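Cytochrome c'' (Methylophilus methylotrophus, PDB 1GU2) probably serves as an electron carrier, holding a covalently attached heme c whose iron is bound by two axial histidines in this oxidized form. Local coordinates at residues A58-N63 with G67-P72; E91-C96 with S107-F112. All blocks are in the same frame, centred on the assembly; numbering follows the deposited sequence.

Contact 1 of 2, residues A58-N63 with G67-P72; sequences ANVGKN and GKEIPP. With HEC (heme c), chain C.
Ile70 pairs with Gly61 as the hydrogen-bonded pair of a short antiparallel beta hairpin. Gly61 N gives its hydrogen to Ile70 O at 2.9 Å, in the carbonyl plane; the return bond from Ile70 N reaches Gly61 O from well above its carbonyl plane, 66° out of it. A side chain at Gly61 would point to the same face, which is turned to the heme, and press on Ile70 CB, so glycine suits the place. There the first torsion sets CG1 beside the backbone N (chi1 -51°), and the extended second torsion carries CD1 to 3.7 Å from Asn63 N and equally close to the heme methine CHD. Asn63 serves through its backbone: its N-H runs nearly straight (175°) to Lys68 O, while its O accepts from Gly67 N at 2.7 Å and closes the turn. Gly67 has a positive phi, which suits a residue without a CB. At the open end Pro72, lacking an N-H, suits the place where the ladder stops. Its CA lies 3.4 Å from Asn59 O in a CA-H...O contact, its ring rests on Ala58 O, and its CD meets Val60 CG2 at 4.0 Å. Arg81 takes up the carbonyls of Pro71 and Pro72 and also bonds the heme. Lys62 and Glu69 occupy the face opposite Ile70, so the hairpin offers a polar surface outward and a largely apolar one to the heme.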
loop_
_atom_site.group_PDB
_atom_site.type_symbol
_atom_site.label_atom_id
_atom_site.label_comp_id
_atom_site.label_asym_id
_atom_site.label_seq_id
_atom_site.Cartn_x
_atom_site.Cartn_y
_atom_site.Cartn_z
ATOM N N ALA A 58 9.971 -3.309 2.421
ATOM C CA ALA A 58 11.323 -2.976 2.112
ATOM C C ALA A 58 12.008 -4.134 1.389
ATOM O O ALA A 58 13.103 -3.917 0.832
ATOM C CB ALA A 58 12.080 -2.598 3.379
ATOM N N ASN A 59 11.415 -5.324 1.344
ATOM C CA ASN A 59 12.013 -6.464 0.658
ATOM C C ASN A 59 11.509 -6.628 -0.776
ATOM O O ASN A 59 10.468 -6.100 -1.159
ATOM C CB ASN A 59 11.735 -7.839 1.355
ATOM C CG ASN A 59 12.782 -8.001 2.429
ATOM O OD1 ASN A 59 13.830 -8.554 2.579
ATOM N ND2 ASN A 59 12.366 -7.348 3.462
ATOM N N VAL A 60 12.230 -7.407 -1.565
ATOM C CA VAL A 60 11.773 -7.814 -2.889
ATOM C C VAL A 60 10.693 -8.856 -2.725
ATOM O O VAL A 60 10.838 -9.816 -1.984
ATOM C CB VAL A 60 12.978 -8.339 -3.672
ATOM C CG1 VAL A 60 12.516 -9.012 -4.934
ATOM C CG2 VAL A 60 13.955 -7.209 -3.996
ATOM N N GLY A 61 9.591 -8.685 -3.416
ATOM C CA GLY A 61 8.452 -9.566 -3.424
ATOM C C GLY A 61 8.472 -10.545 -4.581
ATOM O O GLY A 61 9.417 -10.588 -5.392
ATOM N N LYS A 62 7.431 -11.373 -4.647
ATOM C CA LYS A 62 7.289 -12.361 -5.701
ATOM C C LYS A 62 5.794 -12.576 -5.956
ATOM O O LYS A 62 5.045 -12.886 -5.042
ATOM C CB LYS A 62 7.976 -13.657 -5.358
ATOM C CG LYS A 62 7.749 -14.756 -6.378
ATOM C CD LYS A 62 8.754 -15.887 -6.072
ATOM C CE LYS A 62 8.320 -16.894 -5.027
ATOM N NZ LYS A 62 9.050 -18.225 -4.999
ATOM N N ASN A 63 5.401 -12.400 -7.212
ATOM C CA ASN A 63 3.997 -12.559 -7.610
ATOM C C ASN A 63 3.634 -14.025 -7.501
ATOM O O ASN A 63 4.210 -14.849 -8.200
ATOM C CB ASN A 63 3.925 -12.001 -9.026
ATOM C CG ASN A 63 2.625 -11.753 -9.679
ATOM O OD1 ASN A 63 2.267 -10.943 -10.536
ATOM N ND2 ASN A 63 1.715 -12.560 -9.215
ATOM N N GLY A 67 5.140 -15.892 -10.538
ATOM C CA GLY A 67 6.507 -16.208 -10.104
ATOM C C GLY A 67 7.531 -15.117 -10.288
ATOM O O GLY A 67 8.706 -15.255 -9.943
ATOM N N LYS A 68 7.227 -13.950 -10.774
ATOM C CA LYS A 68 8.057 -12.831 -11.185
ATOM C C LYS A 68 8.372 -12.024 -9.937
ATOM O O LYS A 68 7.481 -11.746 -9.134
ATOM C CB LYS A 68 7.427 -11.922 -12.244
ATOM C CG LYS A 68 8.279 -10.790 -12.719
ATOM C CD LYS A 68 7.650 -9.824 -13.718
ATOM C CE LYS A 68 8.647 -8.885 -14.371
ATOM N NZ LYS A 68 7.950 -8.039 -15.406
ATOM N N GLU A 69 9.649 -11.667 -9.773
ATOM C CA GLU A 69 9.965 -10.824 -8.633
ATOM C C GLU A 69 9.333 -9.433 -8.786
ATOM O O GLU A 69 9.060 -8.919 -9.889
ATOM C CB GLU A 69 11.493 -10.709 -8.497
ATOM C CG GLU A 69 12.178 -11.879 -7.814
ATOM C CD GLU A 69 13.615 -11.462 -7.483
ATOM O OE1 GLU A 69 14.222 -10.676 -8.256
ATOM O OE2 GLU A 69 14.112 -11.916 -6.436
ATOM N N ILE A 70 9.114 -8.807 -7.647
ATOM C CA ILE A 70 8.521 -7.481 -7.548
ATOM C C ILE A 70 9.433 -6.539 -6.772
ATOM O O ILE A 70 9.777 -6.839 -5.640
ATOM C CB ILE A 70 7.155 -7.529 -6.865
ATOM C CG1 ILE A 70 6.193 -8.565 -7.459
ATOM C CG2 ILE A 70 6.514 -6.163 -6.939
ATOM C CD1 ILE A 70 5.014 -8.823 -6.560
ATOM N N PRO A 71 9.872 -5.409 -7.322
ATOM C CA PRO A 71 10.711 -4.512 -6.531
ATOM C C PRO A 71 10.028 -4.087 -5.233
ATOM O O PRO A 71 8.781 -4.060 -5.103
ATOM C CB PRO A 71 10.891 -3.332 -7.492
ATOM C CG PRO A 71 10.826 -3.957 -8.866
ATOM C CD PRO A 71 9.681 -4.983 -8.708
ATOM N N PRO A 72 10.806 -3.666 -4.229
ATOM C CA PRO A 72 10.202 -3.249 -2.966
ATOM C C PRO A 72 9.200 -2.106 -3.146
ATOM O O PRO A 72 9.310 -1.283 -4.083
ATOM C CB PRO A 72 11.417 -2.778 -2.164
ATOM C CG PRO A 72 12.586 -3.546 -2.750
ATOM C CD PRO A 72 12.270 -3.598 -4.220
HETATM FE FE HEC C . 0.742 -5.094 -5.105
HETATM C CHA HEC C . 2.536 -3.156 -7.284
HETATM C CHB HEC C . 0.350 -2.396 -3.054
HETATM C CHC HEC C . -1.461 -6.913 -3.197
HETATM C CHD HEC C . 1.455 -7.872 -6.989
HETATM N NA HEC C . 1.369 -3.191 -5.116
HETATM C C1A HEC C . 2.106 -2.540 -6.121
HETATM C C2A HEC C . 2.310 -1.165 -5.760
HETATM C C3A HEC C . 1.744 -0.967 -4.558
HETATM C C4A HEC C . 1.123 -2.211 -4.172
HETATM C CMA HEC C . 1.690 0.339 -3.726
HETATM C CAA HEC C . 3.059 -0.135 -6.623
HETATM C CBA HEC C . 2.114 0.657 -7.546
HETATM C CGA HEC C . 2.845 1.637 -8.397
HETATM O O1A HEC C . 2.384 1.901 -9.529
HETATM O O2A HEC C . 3.887 2.178 -7.991
HETATM N NB HEC C . -0.349 -4.713 -3.464
HETATM C C1B HEC C . -0.406 -3.538 -2.769
HETATM C C2B HEC C . -1.405 -3.645 -1.713
HETATM C C3B HEC C . -1.930 -4.901 -1.774
HETATM C C4B HEC C . -1.246 -5.574 -2.854
HETATM C CMB HEC C . -1.790 -2.528 -0.727
HETATM C CAB HEC C . -3.011 -5.561 -0.885
HETATM C CBB HEC C . -4.327 -4.788 -0.937
HETATM N NC HEC C . 0.136 -7.004 -5.091
HETATM C C1C HEC C . -0.763 -7.579 -4.192
HETATM C C2C HEC C . -0.834 -9.005 -4.429
HETATM C C3C HEC C . -0.002 -9.287 -5.476
HETATM C C4C HEC C . 0.593 -8.049 -5.897
HETATM C CMC HEC C . -1.684 -9.943 -3.549
HETATM C CAC HEC C . 0.385 -10.633 -6.088
HETATM C CBC HEC C . -0.811 -11.421 -6.612
HETATM N ND HEC C . 1.779 -5.433 -6.773
HETATM C C1D HEC C . 1.933 -6.661 -7.431
HETATM C C2D HEC C . 2.577 -6.458 -8.702
HETATM C C3D HEC C . 2.717 -5.110 -8.874
HETATM C C4D HEC C . 2.342 -4.484 -7.626
HETATM C CMD HEC C . 2.974 -7.570 -9.689
HETATM C CAD HEC C . 3.142 -4.402 -10.186
HETATM C CBD HEC C . 4.662 -4.514 -10.466
HETATM C CGD HEC C . 5.482 -3.392 -9.865
HETATM O O1D HEC C . 6.721 -3.541 -9.654
HETATM O O2D HEC C . 4.918 -2.298 -9.603
#

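Contact 2 of 2, residues E91-C96 with S107-F112; sequences EFTKHC and SEKANF. With HEC (heme c), chain C.
Phe92 and Lys109 meet through hydrocarbon: CE2 of the ring lies 3.7 Å from CG of the lysine, the two side chains running antiparallel alongside one another. Beyond it, Phe92 CZ reaches Phe112 CD1 at 3.8 Å, the rings meeting obliquely. Both rings also border the heme, whose methyl CMB sits at the edge of Phe92 and 3.9 Å above one face of Phe112, toward its rim. Phe92 CG stands anti to the backbone N (chi1 -167°), which carries the ring toward helix 106-118. With an alanine here, a gap is likely to open beside the heme methyls, with Phe112 freer to turn and the Lys109 chain stripped of part of its apolar cover.

The sequence family belongs to the cytochrome c clan, and the segments are parts of helices 85-100 and 106-118; the axes of 91-96 and 107-112 approach to 12.6 Å at 110°, and the Cys96-Cys104 disulfide ties the first helix to the connection between them.

Polar groups gather past Phe92. Lys109, extended and buried, ends in a salt bridge to Asp103, which is also hydrogen-bonded to Thr93 OG1; that hydroxyl lies 3.2 Å from Lys109 NZ.

About one turn on from Phe92, His95 NE2 coordinates the iron at 2.0 Å, with His53 as the second axial ligand.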
loop_
_atom_site.group_PDB
_atom_site.type_symbol
_atom_site.label_atom_id
_atom_site.label_comp_id
_atom_site.label_asym_id
_atom_site.label_seq_id
_atom_site.Cartn_x
_atom_site.Cartn_y
_atom_site.Cartn_z
ATOM N N GLU A 91 -2.599 4.264 -11.031
ATOM C CA GLU A 91 -2.101 2.870 -10.981
ATOM C C GLU A 91 -2.491 2.200 -9.677
ATOM O O GLU A 91 -2.813 1.006 -9.675
ATOM C CB GLU A 91 -0.571 2.845 -11.199
ATOM C CG GLU A 91 -0.198 3.333 -12.570
ATOM C CD GLU A 91 -0.502 2.400 -13.732
ATOM O OE1 GLU A 91 -0.718 1.180 -13.518
ATOM O OE2 GLU A 91 -0.514 2.929 -14.878
ATOM N N PHE A 92 -2.469 2.917 -8.559
ATOM C CA PHE A 92 -2.843 2.320 -7.280
ATOM C C PHE A 92 -4.331 1.997 -7.249
ATOM O O PHE A 92 -4.741 0.944 -6.781
ATOM C CB PHE A 92 -2.455 3.257 -6.133
ATOM C CG PHE A 92 -2.479 2.680 -4.713
ATOM C CD1 PHE A 92 -2.572 1.365 -4.404
ATOM C CD2 PHE A 92 -2.345 3.541 -3.651
ATOM C CE1 PHE A 92 -2.524 0.860 -3.123
ATOM C CE2 PHE A 92 -2.287 3.111 -2.337
ATOM C CZ PHE A 92 -2.382 1.767 -2.079
ATOM N N THR A 93 -5.148 2.875 -7.804
ATOM C CA THR A 93 -6.574 2.597 -7.973
ATOM C C THR A 93 -6.794 1.337 -8.810
ATOM O O THR A 93 -7.579 0.425 -8.435
ATOM C CB THR A 93 -7.276 3.805 -8.611
ATOM O OG1 THR A 93 -7.380 4.865 -7.637
ATOM C CG2 THR A 93 -8.682 3.454 -9.047
ATOM N N LYS A 94 -6.105 1.214 -9.938
ATOM C CA LYS A 94 -6.247 0.007 -10.785
ATOM C C LYS A 94 -5.826 -1.231 -10.009
ATOM O O LYS A 94 -6.464 -2.281 -10.058
ATOM C CB LYS A 94 -5.475 0.154 -12.071
ATOM C CG LYS A 94 -6.062 1.160 -13.066
ATOM C CD LYS A 94 -5.085 1.276 -14.284
ATOM C CE LYS A 94 -5.472 2.256 -15.348
ATOM N NZ LYS A 94 -4.283 2.556 -16.227
ATOM N N HIS A 95 -4.713 -1.135 -9.259
ATOM C CA HIS A 95 -4.208 -2.311 -8.520
ATOM C C HIS A 95 -5.139 -2.741 -7.412
ATOM O O HIS A 95 -5.387 -3.927 -7.226
ATOM C CB HIS A 95 -2.821 -1.966 -7.962
ATOM C CG HIS A 95 -2.063 -3.137 -7.422
ATOM N ND1 HIS A 95 -1.890 -4.323 -8.122
ATOM C CD2 HIS A 95 -1.383 -3.309 -6.276
ATOM C CE1 HIS A 95 -1.134 -5.151 -7.420
ATOM N NE2 HIS A 95 -0.798 -4.550 -6.271
ATOM N N CYS A 96 -5.677 -1.799 -6.658
ATOM C CA CYS A 96 -6.680 -2.145 -5.656
ATOM C C CYS A 96 -7.869 -2.844 -6.295
ATOM O O CYS A 96 -8.358 -3.863 -5.809
ATOM C CB CYS A 96 -7.160 -0.872 -4.923
ATOM S SG CYS A 96 -5.908 -0.123 -3.827
ATOM N N SER A 107 -8.832 6.444 3.428
ATOM C CA SER A 107 -8.145 6.175 4.687
ATOM C C SER A 107 -7.228 4.964 4.596
ATOM O O SER A 107 -6.143 4.972 5.184
ATOM C CB SER A 107 -9.121 6.010 5.859
ATOM O OG SER A 107 -10.033 4.959 5.684
ATOM N N GLU A 108 -7.590 3.898 3.875
ATOM C CA GLU A 108 -6.723 2.791 3.674
ATOM C C GLU A 108 -5.463 3.240 2.951
ATOM O O GLU A 108 -4.367 2.805 3.315
ATOM C CB GLU A 108 -7.426 1.655 2.877
ATOM C CG GLU A 108 -8.470 0.916 3.650
ATOM C CD GLU A 108 -9.241 -0.096 2.827
ATOM O OE1 GLU A 108 -9.435 0.131 1.601
ATOM O OE2 GLU A 108 -9.639 -1.143 3.426
ATOM N N LYS A 109 -5.577 4.096 1.948
ATOM C CA LYS A 109 -4.396 4.552 1.200
ATOM C C LYS A 109 -3.510 5.428 2.062
ATOM O O LYS A 109 -2.291 5.286 2.081
ATOM C CB LYS A 109 -4.844 5.301 -0.075
ATOM C CG LYS A 109 -5.551 4.433 -1.105
ATOM C CD LYS A 109 -5.911 5.257 -2.357
ATOM C CE LYS A 109 -6.652 4.348 -3.313
ATOM N NZ LYS A 109 -7.122 5.103 -4.505
ATOM N N ALA A 110 -4.098 6.363 2.825
ATOM C CA ALA A 110 -3.305 7.181 3.718
ATOM C C ALA A 110 -2.574 6.341 4.749
ATOM O O ALA A 110 -1.377 6.518 5.016
ATOM C CB ALA A 110 -4.212 8.183 4.404
ATOM N N ASN A 111 -3.270 5.390 5.392
ATOM C CA ASN A 111 -2.672 4.574 6.417
ATOM C C ASN A 111 -1.567 3.688 5.837
ATOM O O ASN A 111 -0.511 3.505 6.457
ATOM C CB ASN A 111 -3.717 3.644 7.088
ATOM C CG ASN A 111 -4.706 4.345 7.992
ATOM O OD1 ASN A 111 -4.502 5.502 8.377
ATOM N ND2 ASN A 111 -5.763 3.627 8.349
ATOM N N PHE A 112 -1.805 3.130 4.647
ATOM C CA PHE A 112 -0.830 2.248 4.036
ATOM C C PHE A 112 0.429 2.997 3.608
ATOM O O PHE A 112 1.525 2.517 3.856
ATOM C CB PHE A 112 -1.475 1.510 2.857
ATOM C CG PHE A 112 -0.451 0.643 2.143
ATOM C CD1 PHE A 112 -0.057 0.929 0.854
ATOM C CD2 PHE A 112 0.085 -0.442 2.816
ATOM C CE1 PHE A 112 0.878 0.135 0.215
ATOM C CE2 PHE A 112 1.036 -1.220 2.224
ATOM C CZ PHE A 112 1.413 -0.916 0.934
HETATM FE FE HEC C . 0.742 -5.094 -5.105
HETATM C CHA HEC C . 2.536 -3.156 -7.284
HETATM C CHB HEC C . 0.350 -2.396 -3.054
HETATM C CHC HEC C . -1.461 -6.913 -3.197
HETATM C CHD HEC C . 1.455 -7.872 -6.989
HETATM N NA HEC C . 1.369 -3.191 -5.116
HETATM C C1A HEC C . 2.106 -2.540 -6.121
HETATM C C2A HEC C . 2.310 -1.165 -5.760
HETATM C C3A HEC C . 1.744 -0.967 -4.558
HETATM C C4A HEC C . 1.123 -2.211 -4.172
HETATM C CMA HEC C . 1.690 0.339 -3.726
HETATM C CAA HEC C . 3.059 -0.135 -6.623
HETATM C CBA HEC C . 2.114 0.657 -7.546
HETATM C CGA HEC C . 2.845 1.637 -8.397
HETATM O O1A HEC C . 2.384 1.901 -9.529
HETATM O O2A HEC C . 3.887 2.178 -7.991
HETATM N NB HEC C . -0.349 -4.713 -3.464
HETATM C C1B HEC C . -0.406 -3.538 -2.769
HETATM C C2B HEC C . -1.405 -3.645 -1.713
HETATM C C3B HEC C . -1.930 -4.901 -1.774
HETATM C C4B HEC C . -1.246 -5.574 -2.854
HETATM C CMB HEC C . -1.790 -2.528 -0.727
HETATM C CAB HEC C . -3.011 -5.561 -0.885
HETATM C CBB HEC C . -4.327 -4.788 -0.937
HETATM N NC HEC C . 0.136 -7.004 -5.091
HETATM C C1C HEC C . -0.763 -7.579 -4.192
HETATM C C2C HEC C . -0.834 -9.005 -4.429
HETATM C C3C HEC C . -0.002 -9.287 -5.476
HETATM C C4C HEC C . 0.593 -8.049 -5.897
HETATM C CMC HEC C . -1.684 -9.943 -3.549
HETATM C CAC HEC C . 0.385 -10.633 -6.088
HETATM C CBC HEC C . -0.811 -11.421 -6.612
HETATM N ND HEC C . 1.779 -5.433 -6.773
HETATM C C1D HEC C . 1.933 -6.661 -7.431
HETATM C C2D HEC C . 2.577 -6.458 -8.702
HETATM C C3D HEC C . 2.717 -5.110 -8.874
HETATM C C4D HEC C . 2.342 -4.484 -7.626
HETATM C CMD HEC C . 2.974 -7.570 -9.689
HETATM C CAD HEC C . 3.142 -4.402 -10.186
HETATM C CBD HEC C . 4.662 -4.514 -10.466
HETATM C CGD HEC C . 5.482 -3.392 -9.865
HETATM O O1D HEC C . 6.721 -3.541 -9.654
HETATM O O2D HEC C . 4.918 -2.298 -9.603
#

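Overall arrangement
The two contacts border the same heme but share no helix or strand. Contact 1, a hairpin near the surface, partly buried against the heme, follows the heme-binding cysteines and His53 in the chain; contact 2 comes later, deep in the protein, and supplies the other axial histidine. Their centres lie 18 Å apart, and they do not touch. In contact 1, backbone hydrogen bonds between neighbouring strands do most of the joining, and glycines and a proline suit the pairing, the turn and its end. In the core, where helices satisfy their own backbones, long side chains, an aromatic ring and a lysine, span the distance between axes, and the buried lysine is paired with an aspartate. Each presents apolar groups to the porphyrin.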